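PDB 2AJR: sugar kinase, pfkB family from Thermotoga maritima, which probably phosphorylates a sugar phosphate with ATP, as a phosphofructokinase-like member of the PfkB carbohydrate kinases. Local coordinates for residues Val133-Lys141 against Ile164-Arg175; Asn56-Leu64 against Lys310-Ile318. One frame throughout, in Å; residues are numbered along the deposited sequence.

Contact 1: Val133-Lys141 against Ile164-Arg175; sequences VNHFLRRYK and ICNELVRLARER
Tyr140 of helix 130-144 lays its ring against Leu168 of helix 164-174. The two helices run nearly parallel (crossing angle -20°) on one side of the central sheet of this ribokinase-type alpha/beta fold. Strand 149-153 lies between them in the chain, and both helices pack on that sheet. The tight part faces the sheet. Leu168 CD2 sits over the centre of the Tyr140 ring, 3.4 Å from its centroid, a CH-pi contact. Leu171 CB meets the same ring at its edge, 3.9 Å from Tyr140 CE2. With CG anti to the backbone N (chi1 178°), the ring crosses to the other helix, and Tyr140 OH donates to Leu168 O at 2.6 Å. Leu168 CD2 also touches the edge of the Phe136 ring, 3.7 Å from Phe136 CE2. Val150 and Ile152 of strand 149-153 pack against Tyr140 from the sheet side. A phenylalanine in place of Tyr140 would probably leave Leu168 O with no side-chain donor, only Ala172 N among the donors described here.

Leu137 CD2 lies 4.0 Å from Leu168 CD2. Toward the N-terminal ends, Val133 CG1 and Ile164 CD1 meet end to end at 3.8 Å. The solvent side is looser. The extended chain of Lys141 runs past Leu171, with Lys141 CE 3.7 Å from Leu171 CD2, and the bent Arg175 brings its guanidinium edge near Lys141 O. In the buried part, Leu168 O takes two donors on opposite faces of its carbonyl plane: Ala172 N on one, and on the other Tyr140 OH, 42° out of that plane.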
ATOM      1  N   VAL A 133      -9.097   9.869  23.291  1.00 32.69           N
ATOM      2  CA  VAL A 133      -8.688  11.269  23.256  1.00 31.32           C
ATOM      3  C   VAL A 133      -8.422  11.752  24.684  1.00 30.83           C
ATOM      4  O   VAL A 133      -7.457  12.470  24.912  1.00 30.86           O
ATOM      5  CB  VAL A 133      -9.720  12.175  22.491  1.00 31.71           C
ATOM      6  CG1 VAL A 133      -9.435  13.663  22.700  1.00 24.17           C
ATOM      7  CG2 VAL A 133      -9.692  11.847  21.018  1.00 24.39           C
ATOM      8  N   ASN A 134      -9.246  11.333  25.641  1.00 30.25           N
ATOM      9  CA  ASN A 134      -9.036  11.710  27.039  1.00 31.14           C
ATOM     10  C   ASN A 134      -7.739  11.163  27.609  1.00 30.80           C
ATOM     11  O   ASN A 134      -6.984  11.885  28.251  1.00 32.60           O
ATOM     12  CB  ASN A 134     -10.226  11.294  27.910  1.00 30.74           C
ATOM     13  CG  ASN A 134     -11.434  12.187  27.692  1.00 36.86           C
ATOM     14  OD1 ASN A 134     -11.313  13.332  27.222  1.00 37.57           O
ATOM     15  ND2 ASN A 134     -12.608  11.679  28.032  1.00 41.26           N
ATOM     16  N   HIS A 135      -7.461   9.900  27.353  1.00 30.44           N
ATOM     17  CA  HIS A 135      -6.208   9.316  27.789  1.00 29.86           C
ATOM     18  C   HIS A 135      -5.057  10.069  27.172  1.00 30.96           C
ATOM     19  O   HIS A 135      -4.054  10.309  27.829  1.00 32.84           O
ATOM     20  CB  HIS A 135      -6.124   7.849  27.395  1.00 28.74           C
ATOM     21  CG  HIS A 135      -7.041   6.971  28.171  1.00 22.39           C
ATOM     22  ND1 HIS A 135      -7.438   5.734  27.717  1.00 26.40           N
ATOM     23  CD2 HIS A 135      -7.645   7.147  29.371  1.00 30.10           C
ATOM     24  CE1 HIS A 135      -8.241   5.177  28.610  1.00 32.69           C
ATOM     25  NE2 HIS A 135      -8.382   6.013  29.625  1.00 33.23           N
ATOM     26  N   PHE A 136      -5.202  10.459  25.912  1.00 30.97           N
ATOM     27  CA  PHE A 136      -4.175  11.268  25.279  1.00 31.36           C
ATOM     28  C   PHE A 136      -3.972  12.614  25.984  1.00 31.79           C
ATOM     29  O   PHE A 136      -2.831  13.024  26.220  1.00 32.75           O
ATOM     30  CB  PHE A 136      -4.464  11.512  23.791  1.00 30.51           C
ATOM     31  CG  PHE A 136      -3.477  12.440  23.166  1.00 31.82           C
ATOM     32  CD1 PHE A 136      -2.262  11.964  22.700  1.00 30.24           C
ATOM     33  CD2 PHE A 136      -3.720  13.798  23.116  1.00 32.32           C
ATOM     34  CE1 PHE A 136      -1.311  12.819  22.153  1.00 31.60           C
ATOM     35  CE2 PHE A 136      -2.769  14.663  22.572  1.00 34.92           C
ATOM     36  CZ  PHE A 136      -1.558  14.167  22.099  1.00 32.10           C
ATOM     37  N   LEU A 137      -5.055  13.317  26.295  1.00 31.99           N
ATOM     38  CA  LEU A 137      -4.921  14.669  26.881  1.00 34.14           C
ATOM     39  C   LEU A 137      -4.247  14.593  28.238  1.00 33.26           C
ATOM     40  O   LEU A 137      -3.449  15.446  28.604  1.00 32.54           O
ATOM     41  CB  LEU A 137      -6.284  15.364  27.024  1.00 34.55           C
ATOM     42  CG  LEU A 137      -6.974  15.750  25.713  1.00 34.74           C
ATOM     43  CD1 LEU A 137      -8.437  16.206  25.940  1.00 24.52           C
ATOM     44  CD2 LEU A 137      -6.140  16.810  25.009  1.00 35.86           C
ATOM     45  N   ARG A 138      -4.572  13.533  28.956  1.00 34.46           N
ATOM     46  CA  ARG A 138      -4.053  13.280  30.282  1.00 34.59           C
ATOM     47  C   ARG A 138      -2.532  13.036  30.232  1.00 35.05           C
ATOM     48  O   ARG A 138      -1.792  13.544  31.077  1.00 36.40           O
ATOM     49  CB  ARG A 138      -4.813  12.086  30.858  1.00 34.95           C
ATOM     50  CG  ARG A 138      -4.977  12.054  32.358  1.00 38.08           C
ATOM     51  CD  ARG A 138      -3.763  11.470  33.032  1.00 43.64           C
ATOM     52  NE  ARG A 138      -4.134  10.400  33.947  1.00 48.78           N
ATOM     53  CZ  ARG A 138      -4.315   9.126  33.605  1.00 47.78           C
ATOM     54  NH1 ARG A 138      -4.177   8.707  32.353  1.00 54.72           N
ATOM     55  NH2 ARG A 138      -4.651   8.256  34.529  1.00 45.86           N
ATOM     56  N   ARG A 139      -2.065  12.285  29.238  1.00 34.25           N
ATOM     57  CA  ARG A 139      -0.623  12.057  29.049  1.00 33.52           C
ATOM     58  C   ARG A 139       0.086  13.287  28.523  1.00 31.96           C
ATOM     59  O   ARG A 139       1.252  13.531  28.849  1.00 30.90           O
ATOM     60  CB  ARG A 139      -0.374  10.962  28.031  1.00 32.79           C
ATOM     61  CG  ARG A 139      -0.648   9.593  28.500  1.00 36.17           C
ATOM     62  CD  ARG A 139       0.040   8.611  27.570  1.00 40.70           C
ATOM     63  NE  ARG A 139      -0.179   7.243  28.008  1.00 38.33           N
ATOM     64  CZ  ARG A 139      -0.054   6.172  27.241  1.00 41.34           C
ATOM     65  NH1 ARG A 139       0.308   6.277  25.970  1.00 47.69           N
ATOM     66  NH2 ARG A 139      -0.300   4.982  27.753  1.00 45.28           N
ATOM     67  N   TYR A 140      -0.599  14.016  27.650  1.00 31.95           N
ATOM     68  CA  TYR A 140      -0.059  15.252  27.088  1.00 32.50           C
ATOM     69  C   TYR A 140       0.286  16.236  28.217  1.00 33.22           C
ATOM     70  O   TYR A 140       1.397  16.763  28.259  1.00 31.73           O
ATOM     71  CB  TYR A 140      -1.054  15.873  26.095  1.00 31.93           C
ATOM     72  CG  TYR A 140      -0.604  17.186  25.488  1.00 31.09           C
ATOM     73  CD1 TYR A 140       0.357  17.226  24.488  1.00 30.88           C
ATOM     74  CD2 TYR A 140      -1.144  18.393  25.922  1.00 35.73           C
ATOM     75  CE1 TYR A 140       0.774  18.441  23.931  1.00 32.91           C
ATOM     76  CE2 TYR A 140      -0.737  19.606  25.374  1.00 40.11           C
ATOM     77  CZ  TYR A 140       0.216  19.628  24.377  1.00 36.34           C
ATOM     78  OH  TYR A 140       0.601  20.846  23.848  1.00 36.51           O
ATOM     79  N   LYS A 141      -0.660  16.453  29.131  1.00 34.23           N
ATOM     80  CA  LYS A 141      -0.443  17.349  30.280  1.00 37.86           C
ATOM     81  C   LYS A 141       0.779  16.932  31.072  1.00 38.68           C
ATOM     82  O   LYS A 141       1.582  17.761  31.452  1.00 38.89           O
ATOM     83  CB  LYS A 141      -1.668  17.382  31.210  1.00 36.70           C
ATOM     84  CG  LYS A 141      -2.863  18.096  30.606  1.00 38.57           C
ATOM     85  CD  LYS A 141      -4.164  17.807  31.349  1.00 41.45           C
ATOM     86  CE  LYS A 141      -5.382  18.376  30.598  1.00 46.34           C
ATOM     87  NZ  LYS A 141      -6.651  17.661  30.941  1.00 50.52           N
ATOM     88  N   ILE A 164      -9.498  20.053  19.367  1.00 38.95           N
ATOM     89  CA  ILE A 164      -8.432  19.503  20.193  1.00 39.09           C
ATOM     90  C   ILE A 164      -7.125  20.286  20.052  1.00 40.62           C
ATOM     91  O   ILE A 164      -6.458  20.544  21.052  1.00 41.44           O
ATOM     92  CB  ILE A 164      -8.173  17.993  19.925  1.00 39.49           C
ATOM     93  CG1 ILE A 164      -7.371  17.400  21.084  1.00 36.07           C
ATOM     94  CG2 ILE A 164      -7.457  17.771  18.567  1.00 39.07           C
ATOM     95  CD1 ILE A 164      -6.994  15.969  20.898  1.00 38.96           C
ATOM     96  N   CYS A 165      -6.770  20.681  18.832  1.00 41.14           N
ATOM     97  CA  CYS A 165      -5.544  21.457  18.615  1.00 44.44           C
ATOM     98  C   CYS A 165      -5.504  22.754  19.390  1.00 41.69           C
ATOM     99  O   CYS A 165      -4.438  23.201  19.824  1.00 42.98           O
ATOM    100  CB  CYS A 165      -5.383  21.793  17.142  1.00 47.23           C
ATOM    101  SG  CYS A 165      -5.177  20.318  16.163  1.00 68.35           S
ATOM    102  N   ASN A 166      -6.659  23.383  19.535  1.00 38.50           N
ATOM    103  CA  ASN A 166      -6.743  24.560  20.355  1.00 36.38           C
ATOM    104  C   ASN A 166      -6.385  24.172  21.788  1.00 34.71           C
ATOM    105  O   ASN A 166      -5.570  24.829  22.417  1.00 31.51           O
ATOM    106  CB  ASN A 166      -8.143  25.174  20.265  1.00 36.59           C
ATOM    107  CG  ASN A 166      -8.227  26.510  20.929  1.00 34.22           C
ATOM    108  OD1 ASN A 166      -8.143  26.618  22.149  1.00 32.14           O
ATOM    109  ND2 ASN A 166      -8.382  27.554  20.127  1.00 38.64           N
ATOM    110  N   GLU A 167      -6.962  23.084  22.292  1.00 34.81           N
ATOM    111  CA  GLU A 167      -6.718  22.706  23.683  1.00 35.68           C
ATOM    112  C   GLU A 167      -5.239  22.413  23.877  1.00 35.08           C
ATOM    113  O   GLU A 167      -4.674  22.768  24.898  1.00 35.79           O
ATOM    114  CB  GLU A 167      -7.583  21.513  24.125  1.00 35.92           C
ATOM    115  CG  GLU A 167      -7.695  21.333  25.646  1.00 36.19           C
ATOM    116  N   LEU A 168      -4.612  21.795  22.883  1.00 35.70           N
ATOM    117  CA  LEU A 168      -3.205  21.403  22.988  1.00 36.74           C
ATOM    118  C   LEU A 168      -2.271  22.595  23.067  1.00 36.95           C
ATOM    119  O   LEU A 168      -1.295  22.572  23.823  1.00 37.11           O
ATOM    120  CB  LEU A 168      -2.792  20.535  21.796  1.00 36.38           C
ATOM    121  CG  LEU A 168      -3.437  19.151  21.804  1.00 38.85           C
ATOM    122  CD1 LEU A 168      -3.129  18.415  20.515  1.00 29.91           C
ATOM    123  CD2 LEU A 168      -2.987  18.360  23.022  1.00 29.70           C
ATOM    124  N   VAL A 169      -2.554  23.617  22.264  1.00 36.19           N
ATOM    125  CA  VAL A 169      -1.775  24.856  22.284  1.00 35.67           C
ATOM    126  C   VAL A 169      -1.995  25.566  23.612  1.00 36.36           C
ATOM    127  O   VAL A 169      -1.064  26.111  24.213  1.00 35.54           O
ATOM    128  CB  VAL A 169      -2.184  25.795  21.125  1.00 35.65           C
ATOM    129  CG1 VAL A 169      -1.607  27.196  21.319  1.00 36.12           C
ATOM    130  CG2 VAL A 169      -1.765  25.203  19.773  1.00 35.38           C
ATOM    131  N   ARG A 170      -3.242  25.539  24.067  1.00 36.87           N
ATOM    132  CA  ARG A 170      -3.638  26.263  25.256  1.00 38.45           C
ATOM    133  C   ARG A 170      -2.941  25.688  26.482  1.00 37.01           C
ATOM    134  O   ARG A 170      -2.334  26.411  27.265  1.00 37.06           O
ATOM    135  CB  ARG A 170      -5.160  26.204  25.415  1.00 38.04           C
ATOM    136  CG  ARG A 170      -5.740  27.331  26.268  1.00 42.49           C
ATOM    137  CD  ARG A 170      -7.065  26.910  26.879  1.00 44.43           C
ATOM    138  NE  ARG A 170      -6.851  25.847  27.859  1.00 54.70           N
ATOM    139  CZ  ARG A 170      -7.804  25.083  28.383  1.00 58.65           C
ATOM    140  NH1 ARG A 170      -9.077  25.243  28.032  1.00 67.04           N
ATOM    141  NH2 ARG A 170      -7.481  24.147  29.267  1.00 60.06           N
ATOM    142  N   LEU A 171      -3.037  24.375  26.638  1.00 35.25           N
ATOM    143  CA  LEU A 171      -2.374  23.688  27.730  1.00 33.95           C
ATOM    144  C   LEU A 171      -0.870  23.974  27.727  1.00 33.68           C
ATOM    145  O   LEU A 171      -0.297  24.288  28.774  1.00 33.62           O
ATOM    146  CB  LEU A 171      -2.630  22.189  27.623  1.00 34.10           C
ATOM    147  CG  LEU A 171      -4.072  21.752  27.897  1.00 33.92           C
ATOM    148  CD1 LEU A 171      -4.370  20.395  27.252  1.00 27.40           C
ATOM    149  CD2 LEU A 171      -4.312  21.709  29.390  1.00 29.67           C
ATOM    150  N   ALA A 172      -0.244  23.875  26.553  1.00 33.28           N
ATOM    151  CA  ALA A 172       1.193  24.129  26.400  1.00 34.32           C
ATOM    152  C   ALA A 172       1.530  25.540  26.851  1.00 35.90           C
ATOM    153  O   ALA A 172       2.450  25.779  27.657  1.00 35.06           O
ATOM    154  CB  ALA A 172       1.615  23.942  24.952  1.00 33.19           C
ATOM    155  N   ARG A 173       0.736  26.467  26.339  1.00 37.18           N
ATOM    156  CA  ARG A 173       1.009  27.884  26.467  1.00 38.44           C
ATOM    157  C   ARG A 173       0.774  28.397  27.896  1.00 39.11           C
ATOM    158  O   ARG A 173       1.581  29.151  28.429  1.00 39.92           O
ATOM    159  CB  ARG A 173       0.156  28.630  25.428  1.00 39.61           C
ATOM    160  CG  ARG A 173       0.859  29.693  24.644  1.00 39.80           C
ATOM    161  CD  ARG A 173       2.139  29.275  23.951  1.00 36.15           C
ATOM    162  NE  ARG A 173       3.048  30.416  24.063  1.00 41.97           N
ATOM    163  CZ  ARG A 173       3.997  30.574  24.990  1.00 40.26           C
ATOM    164  NH1 ARG A 173       4.259  29.630  25.884  1.00 48.49           N
ATOM    165  NH2 ARG A 173       4.729  31.682  25.000  1.00 41.47           N
ATOM    166  N   GLU A 174      -0.306  27.961  28.537  1.00 39.91           N
ATOM    167  CA  GLU A 174      -0.533  28.286  29.942  1.00 40.81           C
ATOM    168  C   GLU A 174       0.644  27.872  30.829  1.00 40.65           C
ATOM    169  O   GLU A 174       0.861  28.458  31.872  1.00 41.30           O
ATOM    170  CB  GLU A 174      -1.823  27.620  30.443  1.00 41.21           C
ATOM    171  CG  GLU A 174      -3.095  28.372  30.023  1.00 43.86           C
ATOM    172  CD  GLU A 174      -4.392  27.574  30.189  1.00 42.76           C
ATOM    173  OE1 GLU A 174      -4.351  26.354  30.491  1.00 45.02           O
ATOM    174  OE2 GLU A 174      -5.466  28.187  29.993  1.00 43.96           O
ATOM    175  N   ARG A 175       1.405  26.871  30.404  1.00 41.45           N
ATOM    176  CA  ARG A 175       2.508  26.326  31.197  1.00 41.71           C
ATOM    177  C   ARG A 175       3.853  26.885  30.739  1.00 40.12           C
ATOM    178  O   ARG A 175       4.902  26.354  31.092  1.00 40.38           O
ATOM    179  CB  ARG A 175       2.518  24.802  31.058  1.00 42.35           C
ATOM    180  CG  ARG A 175       2.695  24.033  32.347  1.00 50.19           C
ATOM    181  CD  ARG A 175       1.935  22.706  32.287  1.00 59.16           C
ATOM    182  NE  ARG A 175       0.500  22.922  32.068  1.00 62.37           N
ATOM    183  CZ  ARG A 175      -0.415  21.957  32.018  1.00 62.99           C
ATOM    184  NH1 ARG A 175      -0.063  20.688  32.182  1.00 68.55           N
ATOM    185  NH2 ARG A 175      -1.693  22.263  31.817  1.00 60.44           N
TER

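Contact 2: Asn56-Leu64 against Lys310-Ile318; sequences NVSIALSKL and KYMPDLEAI. With ACT (acetate ion), chain D.
Two lysines bind in opposite directions across this contact: Lys310 reaches from the loop to helix 53-63, and Lys63 reaches from that helix back to the loop. Lys63, bent at chi2 and chi4, puts NZ 2.6 Å from Met312 O, in the carbonyl plane with a C=O...N angle of 156°. Lys310 NZ donates to Asn56 OD1 at 2.9 Å, tilted 19° from the amide plane. It also pairs with Asp24 and bonds to Pro50 O.

Between the lysines lies Met312, a selenomethionine. Its CB rests on Ala60 CA, its CG is 4.0 Å from Ile59 CG2, and its SE is 4.0 Å from Ala60 CB. Leu64 CD2 packs against the backbone of Leu315 and meets Ile318 CD1 at 3.9 Å. Asp314 is the N-cap of helix 315-319, its OD1 accepting from Ala317 N.

The contact joins helix 53-63 of the PfkB kinase fold to the loop that follows the magnesium ligands Ala304, Arg307 and Glu309. Asn56 ND2 bonds to Asp273 and weakly to an acetate, probably from the crystallisation liquor. The salt bridge to Asp24 probably offsets the charge of Lys310, while the bonds to Asn56 OD1 and Pro50 O are likely to orient its ammonium group.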
ATOM      1  N   ASN A  56       8.289  12.702  11.861  1.00 33.21           N
ATOM      2  CA  ASN A  56       9.407  13.057  10.982  1.00 33.11           C
ATOM      3  C   ASN A  56      10.260  14.147  11.661  1.00 32.22           C
ATOM      4  O   ASN A  56      11.484  14.164  11.512  1.00 30.55           O
ATOM      5  CB  ASN A  56       8.946  13.554   9.592  1.00 32.30           C
ATOM      6  CG  ASN A  56       8.255  12.475   8.724  1.00 33.01           C
ATOM      7  OD1 ASN A  56       8.595  11.288   8.733  1.00 31.28           O
ATOM      8  ND2 ASN A  56       7.304  12.928   7.923  1.00 37.28           N
ATOM      9  N   VAL A  57       9.607  15.047  12.402  1.00 31.00           N
ATOM     10  CA  VAL A  57      10.332  16.079  13.158  1.00 30.43           C
ATOM     11  C   VAL A  57      11.196  15.433  14.229  1.00 30.09           C
ATOM     12  O   VAL A  57      12.340  15.827  14.398  1.00 31.98           O
ATOM     13  CB  VAL A  57       9.392  17.132  13.785  1.00 31.68           C
ATOM     14  CG1 VAL A  57      10.137  18.015  14.779  1.00 29.48           C
ATOM     15  CG2 VAL A  57       8.745  17.976  12.698  1.00 27.24           C
ATOM     16  N   SER A  58      10.671  14.426  14.922  1.00 29.02           N
ATOM     17  CA  SER A  58      11.482  13.647  15.854  1.00 29.98           C
ATOM     18  C   SER A  58      12.669  12.979  15.172  1.00 30.19           C
ATOM     19  O   SER A  58      13.785  13.011  15.683  1.00 30.53           O
ATOM     20  CB  SER A  58      10.641  12.584  16.561  1.00 30.84           C
ATOM     21  OG  SER A  58       9.788  13.168  17.539  1.00 33.80           O
ATOM     22  N   ILE A  59      12.437  12.366  14.019  1.00 31.59           N
ATOM     23  CA  ILE A  59      13.532  11.736  13.275  1.00 31.64           C
ATOM     24  C   ILE A  59      14.557  12.821  12.900  1.00 31.73           C
ATOM     25  O   ILE A  59      15.739  12.678  13.197  1.00 33.27           O
ATOM     26  CB  ILE A  59      13.015  10.941  12.037  1.00 32.37           C
ATOM     27  CG1 ILE A  59      12.185   9.732  12.509  1.00 33.97           C
ATOM     28  CG2 ILE A  59      14.180  10.479  11.136  1.00 26.52           C
ATOM     29  CD1 ILE A  59      11.219   9.159  11.468  1.00 29.63           C
ATOM     30  N   ALA A  60      14.090  13.905  12.287  1.00 30.75           N
ATOM     31  CA  ALA A  60      14.928  15.073  11.975  1.00 30.88           C
ATOM     32  C   ALA A  60      15.757  15.582  13.176  1.00 31.67           C
ATOM     33  O   ALA A  60      16.973  15.749  13.079  1.00 32.66           O
ATOM     34  CB  ALA A  60      14.070  16.199  11.434  1.00 27.85           C
ATOM     35  N   LEU A  61      15.104  15.835  14.302  1.00 30.95           N
ATOM     36  CA  LEU A  61      15.824  16.294  15.482  1.00 31.28           C
ATOM     37  C   LEU A  61      16.895  15.284  15.947  1.00 31.98           C
ATOM     38  O   LEU A  61      17.997  15.691  16.366  1.00 32.78           O
ATOM     39  CB  LEU A  61      14.854  16.631  16.619  1.00 30.02           C
ATOM     40  CG  LEU A  61      13.998  17.874  16.389  1.00 30.16           C
ATOM     41  CD1 LEU A  61      12.961  18.007  17.499  1.00 32.97           C
ATOM     42  CD2 LEU A  61      14.854  19.133  16.286  1.00 19.80           C
ATOM     43  N   SER A  62      16.591  13.988  15.846  1.00 31.84           N
ATOM     44  CA  SER A  62      17.547  12.948  16.234  1.00 33.84           C
ATOM     45  C   SER A  62      18.839  13.017  15.415  1.00 33.61           C
ATOM     46  O   SER A  62      19.909  12.906  15.974  1.00 33.62           O
ATOM     47  CB  SER A  62      16.933  11.547  16.143  1.00 34.47           C
ATOM     48  OG  SER A  62      16.969  11.061  14.818  1.00 38.17           O
ATOM     49  N   LYS A  63      18.741  13.250  14.111  1.00 34.95           N
ATOM     50  CA  LYS A  63      19.928  13.376  13.260  1.00 36.95           C
ATOM     51  C   LYS A  63      20.813  14.531  13.706  1.00 36.20           C
ATOM     52  O   LYS A  63      22.013  14.540  13.429  1.00 36.09           O
ATOM     53  CB  LYS A  63      19.544  13.619  11.798  1.00 39.76           C
ATOM     54  CG  LYS A  63      18.739  12.504  11.119  1.00 47.59           C
ATOM     55  CD  LYS A  63      19.610  11.399  10.542  1.00 51.97           C
ATOM     56  CE  LYS A  63      18.826  10.562   9.511  1.00 56.64           C
ATOM     57  NZ  LYS A  63      18.916  11.128   8.120  1.00 61.74           N
ATOM     58  N   LEU A  64      20.216  15.514  14.371  1.00 35.31           N
ATOM     59  CA  LEU A  64      20.949  16.686  14.837  1.00 35.19           C
ATOM     60  C   LEU A  64      21.287  16.601  16.324  1.00 34.96           C
ATOM     61  O   LEU A  64      21.663  17.599  16.942  1.00 35.46           O
ATOM     62  CB  LEU A  64      20.135  17.953  14.566  1.00 33.54           C
ATOM     63  CG  LEU A  64      19.747  18.186  13.113  1.00 34.01           C
ATOM     64  CD1 LEU A  64      18.733  19.341  12.973  1.00 25.91           C
ATOM     65  CD2 LEU A  64      20.993  18.410  12.276  1.00 31.12           C
ATOM     66  N   LYS A 310      12.527  10.250   1.260  1.00 38.64           N
ATOM     67  CA  LYS A 310      12.356  10.989   2.489  1.00 38.90           C
ATOM     68  C   LYS A 310      13.701  10.929   3.176  1.00 39.58           C
ATOM     69  O   LYS A 310      14.183   9.837   3.497  1.00 41.10           O
ATOM     70  CB  LYS A 310      11.276  10.350   3.374  1.00 39.63           C
ATOM     71  CG  LYS A 310      10.898  11.187   4.601  1.00 40.71           C
ATOM     72  CD  LYS A 310       9.524  10.804   5.194  1.00 38.49           C
ATOM     73  CE  LYS A 310       9.520   9.405   5.791  1.00 41.90           C
ATOM     74  NZ  LYS A 310       8.363   9.174   6.710  1.00 40.69           N
ATOM     75  N   TYR A 311      14.320  12.098   3.321  1.00 37.39           N
ATOM     76  CA  TYR A 311      15.613  12.248   3.935  1.00 37.60           C
ATOM     77  C   TYR A 311      15.547  13.443   4.867  1.00 37.70           C
ATOM     78  O   TYR A 311      15.237  14.548   4.460  1.00 38.98           O
ATOM     79  CB  TYR A 311      16.684  12.445   2.864  1.00 37.83           C
ATOM     80  CG  TYR A 311      18.031  12.948   3.362  1.00 38.47           C
ATOM     81  CD1 TYR A 311      18.861  12.156   4.162  1.00 40.03           C
ATOM     82  CD2 TYR A 311      18.494  14.203   2.989  1.00 39.72           C
ATOM     83  CE1 TYR A 311      20.107  12.630   4.604  1.00 36.98           C
ATOM     84  CE2 TYR A 311      19.722  14.682   3.408  1.00 36.73           C
ATOM     85  CZ  TYR A 311      20.530  13.902   4.213  1.00 41.98           C
ATOM     86  OH  TYR A 311      21.749  14.435   4.615  1.00 42.88           O
HETATM   87  N   MSE A 312      15.800  13.195   6.134  1.00 38.31           N
HETATM   88  CA  MSE A 312      15.959  14.249   7.102  1.00 38.27           C
HETATM   89  C   MSE A 312      17.464  14.502   7.177  1.00 37.50           C
HETATM   90  O   MSE A 312      18.234  13.582   7.433  1.00 37.44           O
HETATM   91  CB  MSE A 312      15.409  13.804   8.452  1.00 37.81           C
HETATM   92  CG  MSE A 312      13.949  13.394   8.422  1.00 39.43           C
HETATM   93 SE   MSE A 312      12.715  14.875   7.862  1.00 48.95          SE
HETATM   94  CE  MSE A 312      11.927  14.082   6.183  1.00 40.14           C
ATOM     95  N   PRO A 313      17.890  15.745   6.929  1.00 37.41           N
ATOM     96  CA  PRO A 313      19.311  16.034   6.782  1.00 38.66           C
ATOM     97  C   PRO A 313      20.076  16.101   8.092  1.00 38.67           C
ATOM     98  O   PRO A 313      19.477  16.328   9.139  1.00 39.43           O
ATOM     99  CB  PRO A 313      19.301  17.411   6.124  1.00 39.82           C
ATOM    100  CG  PRO A 313      18.063  18.057   6.652  1.00 38.77           C
ATOM    101  CD  PRO A 313      17.063  16.951   6.756  1.00 37.28           C
ATOM    102  N   ASP A 314      21.387  15.888   8.023  1.00 38.46           N
ATOM    103  CA  ASP A 314      22.277  16.206   9.142  1.00 39.52           C
ATOM    104  C   ASP A 314      22.849  17.626   9.013  1.00 37.90           C
ATOM    105  O   ASP A 314      22.709  18.269   7.962  1.00 38.52           O
ATOM    106  CB  ASP A 314      23.393  15.154   9.332  1.00 39.71           C
ATOM    107  CG  ASP A 314      24.362  15.045   8.138  1.00 43.72           C
ATOM    108  OD1 ASP A 314      24.524  15.987   7.328  1.00 45.23           O
ATOM    109  OD2 ASP A 314      24.998  13.979   8.038  1.00 48.12           O
ATOM    110  N   LEU A 315      23.481  18.098  10.084  1.00 36.67           N
ATOM    111  CA  LEU A 315      23.983  19.473  10.159  1.00 36.54           C
ATOM    112  C   LEU A 315      24.930  19.830   9.010  1.00 37.46           C
ATOM    113  O   LEU A 315      24.866  20.929   8.486  1.00 37.28           O
ATOM    114  CB  LEU A 315      24.667  19.731  11.509  1.00 36.08           C
ATOM    115  CG  LEU A 315      25.102  21.179  11.780  1.00 37.16           C
ATOM    116  CD1 LEU A 315      23.903  22.126  11.695  1.00 24.71           C
ATOM    117  CD2 LEU A 315      25.807  21.306  13.126  1.00 33.07           C
ATOM    118  N   GLU A 316      25.799  18.905   8.619  1.00 40.13           N
ATOM    119  CA  GLU A 316      26.672  19.117   7.467  1.00 41.24           C
ATOM    120  C   GLU A 316      25.845  19.416   6.213  1.00 39.14           C
ATOM    121  O   GLU A 316      26.136  20.368   5.504  1.00 38.90           O
ATOM    122  CB  GLU A 316      27.593  17.906   7.229  1.00 41.09           C
ATOM    123  CG  GLU A 316      28.473  18.021   5.954  1.00 43.70           C
ATOM    124  CD  GLU A 316      29.515  16.884   5.783  1.00 47.04           C
ATOM    125  OE1 GLU A 316      29.305  15.771   6.327  1.00 59.07           O
ATOM    126  OE2 GLU A 316      30.545  17.107   5.090  1.00 56.78           O
ATOM    127  N   ALA A 317      24.813  18.612   5.960  1.00 37.69           N
ATOM    128  CA  ALA A 317      24.000  18.742   4.744  1.00 35.64           C
ATOM    129  C   ALA A 317      23.147  20.018   4.770  1.00 36.18           C
ATOM    130  O   ALA A 317      22.789  20.560   3.706  1.00 36.49           O
ATOM    131  CB  ALA A 317      23.116  17.505   4.555  1.00 33.40           C
ATOM    132  N   ILE A 318      22.818  20.485   5.979  1.00 34.69           N
ATOM    133  CA  ILE A 318      22.037  21.713   6.161  1.00 33.89           C
ATOM    134  C   ILE A 318      22.887  22.955   5.883  1.00 35.92           C
ATOM    135  O   ILE A 318      22.491  23.819   5.118  1.00 35.35           O
ATOM    136  CB  ILE A 318      21.449  21.804   7.589  1.00 33.10           C
ATOM    137  CG1 ILE A 318      20.368  20.734   7.776  1.00 33.14           C
ATOM    138  CG2 ILE A 318      20.861  23.181   7.839  1.00 28.46           C
ATOM    139  CD1 ILE A 318      19.890  20.577   9.184  1.00 32.15           C
TER
HETATM  140  C   ACT D 321       3.572  11.978   5.892  1.00 39.16           C
HETATM  141  O   ACT D 321       2.826  11.063   5.347  1.00 36.56           O
HETATM  142  OXT ACT D 321       4.828  11.771   5.995  1.00 39.69           O
HETATM  143  CH3 ACT D 321       3.013  13.252   6.457  1.00 32.50           C

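Contact 1 is nested along the chain inside the loop that contact 2 closes. The 133-141 and 164-175 pair is local, with 22 residues between its segments, whereas contact 2 joins segments with 245 residues between them. In space their centres are 26 Å apart and their nearest atoms about 12 Å apart, so they do not touch. Contact 1 is a helix-helix pair packed on the central sheet, away from the annotated sites. Contact 2 borders the bound magnesium: the side chain of Tyr311 is about 5 Å from the ion. Side chain to side chain, Tyr311 is about 3 Å from the ligand Arg307, with which it makes a cation-pi contact.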